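Local coordinates for protein phosphatase 2C (Toxoplasma gondii, PDB 3D8K) that probably removes phosphate from phosphoserine and phosphothreonine residues of proteins as a manganese-dependent phosphatase of the PP2C family, at residues Met53-Gln58 and Gly268-Phe273. Residues are numbered along the deposited sequence; the frame is centred on the assembly and turned at random.
Sequences MFDGFQ and GTAGAF
Met53 and Asp55 face Thr269 across the interior of the PP2C beta-sandwich, a worked example of how two stacked antiparallel sheets are joined where a strand gives way to a loop. Met53 lies on strand 48-55 of one sheet, with Asp55 two residues on; Gly268 ends strand 264-268 of the other, and Thr269 begins the loop that follows. Because in extended chain residues two apart share a side, both Met53 and Asp55 point their CB atoms at the loop, while Phe54 points away and packs on helix 61-74.

Met53, modelled as selenomethionine, makes the nonpolar half of the contact. Its CG, anti to the backbone N (chi1 -160°), comes within 4.2 Å of Thr269 CG2. The chain bends at chi3, and its selenium lies against the backbone of residues 268-269, with SE 3.8 Å from Gly268 CA and 3.9 Å from Thr269 N. Gly268 presents bare main chain here. Phe319 of strand 316-322 also touches Met53.

The second half is more polar, yet no hydrogen bond spans the segments. The side chains of Asp55 and Thr269 cross at about a right angle, Asp55 CG lying 4.2 Å from Thr269 CB. The polar atoms turn instead to the chain around the start of strand 316-322: Thr269 OG1 bonds with Ser317 N, whereas Asp55 OD1 has a weak bond to Asn315 ND2 and Asp55 OD2 a long, weak ion pair with Lys314. Asp55-Gly56 has the sequence of the Asp-Gly motif that in PP2C relatives contributes to the metal centre. On the loop side, the Ala270 methyl lies at the margin of the contact, Ala270 CB 4.5 Å from Asp55 OD2.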
# COMPACT_ATOMS: atom_id res chain seq x y z
N MSE C 53 -6.56 -3.42 -30.56
CA MSE C 53 -7.68 -3.77 -31.43
C MSE C 53 -7.35 -5.00 -32.27
O MSE C 53 -6.33 -5.05 -32.95
CB MSE C 53 -7.99 -2.59 -32.32
CG MSE C 53 -9.35 -2.64 -32.88
SE MSE C 53 -9.82 -0.83 -33.35
CE MSE C 53 -11.08 -0.50 -31.87
N PHE C 54 -8.22 -5.99 -32.21
CA PHE C 54 -7.99 -7.21 -32.96
C PHE C 54 -9.16 -7.50 -33.89
O PHE C 54 -10.26 -7.78 -33.45
CB PHE C 54 -7.76 -8.35 -31.96
CG PHE C 54 -6.57 -8.14 -31.09
CD1 PHE C 54 -5.28 -8.34 -31.60
CD2 PHE C 54 -6.71 -7.69 -29.78
CE1 PHE C 54 -4.16 -8.10 -30.81
CE2 PHE C 54 -5.60 -7.45 -28.98
CZ PHE C 54 -4.32 -7.66 -29.50
N ASP C 55 -8.90 -7.42 -35.18
CA ASP C 55 -9.94 -7.70 -36.16
C ASP C 55 -9.63 -9.02 -36.85
O ASP C 55 -8.70 -9.12 -37.65
CB ASP C 55 -10.02 -6.55 -37.17
CG ASP C 55 -11.12 -6.75 -38.19
OD1 ASP C 55 -12.21 -7.22 -37.78
OD2 ASP C 55 -10.91 -6.43 -39.38
N GLY C 56 -10.42 -10.05 -36.53
CA GLY C 56 -10.18 -11.37 -37.09
C GLY C 56 -10.90 -11.76 -38.37
O GLY C 56 -12.07 -11.44 -38.56
N PHE C 57 -10.20 -12.44 -39.27
CA PHE C 57 -10.85 -12.87 -40.50
C PHE C 57 -11.42 -14.27 -40.37
O PHE C 57 -10.72 -15.24 -40.06
CB PHE C 57 -9.93 -12.78 -41.73
CG PHE C 57 -8.49 -13.00 -41.44
CD1 PHE C 57 -7.73 -11.99 -40.84
CD2 PHE C 57 -7.86 -14.16 -41.86
CE1 PHE C 57 -6.36 -12.14 -40.67
CE2 PHE C 57 -6.49 -14.33 -41.69
CZ PHE C 57 -5.74 -13.32 -41.10
N GLN C 58 -12.73 -14.32 -40.61
CA GLN C 58 -13.52 -15.53 -40.52
C GLN C 58 -13.13 -16.40 -39.33
O GLN C 58 -12.45 -17.43 -39.45
CB GLN C 58 -13.49 -16.26 -41.85
CG GLN C 58 -14.21 -15.45 -42.93
CD GLN C 58 -15.38 -14.61 -42.35
OE1 GLN C 58 -15.16 -13.67 -41.57
NE2 GLN C 58 -16.61 -14.96 -42.73
N GLY C 268 -10.03 2.41 -35.54
CA GLY C 268 -11.17 1.63 -35.96
C GLY C 268 -10.79 0.46 -36.84
O GLY C 268 -9.76 0.48 -37.53
N THR C 269 -11.62 -0.58 -36.82
CA THR C 269 -11.37 -1.75 -37.65
C THR C 269 -11.54 -1.33 -39.12
O THR C 269 -12.12 -0.29 -39.42
CB THR C 269 -12.36 -2.86 -37.30
OG1 THR C 269 -13.69 -2.44 -37.63
CG2 THR C 269 -12.31 -3.15 -35.82
N ALA C 270 -11.02 -2.15 -40.03
CA ALA C 270 -11.13 -1.84 -41.45
C ALA C 270 -12.56 -1.48 -41.84
O ALA C 270 -12.79 -0.73 -42.77
CB ALA C 270 -10.66 -3.02 -42.27
N GLY C 271 -13.52 -2.04 -41.11
CA GLY C 271 -14.92 -1.77 -41.39
C GLY C 271 -15.31 -0.33 -41.09
O GLY C 271 -16.05 0.29 -41.85
N ALA C 272 -14.82 0.19 -39.97
CA ALA C 272 -15.13 1.56 -39.57
C ALA C 272 -14.86 2.55 -40.70
O ALA C 272 -15.67 3.42 -40.97
CB ALA C 272 -14.32 1.94 -38.34
N PHE C 273 -13.72 2.39 -41.37
CA PHE C 273 -13.35 3.32 -42.43
C PHE C 273 -13.62 2.77 -43.82
O PHE C 273 -13.21 3.34 -44.82
CB PHE C 273 -11.87 3.69 -42.29
CG PHE C 273 -11.46 4.11 -40.90
CD1 PHE C 273 -10.13 4.36 -40.62
CD2 PHE C 273 -12.40 4.25 -39.89
CE1 PHE C 273 -9.73 4.75 -39.34
CE2 PHE C 273 -12.01 4.63 -38.61
CZ PHE C 273 -10.67 4.89 -38.33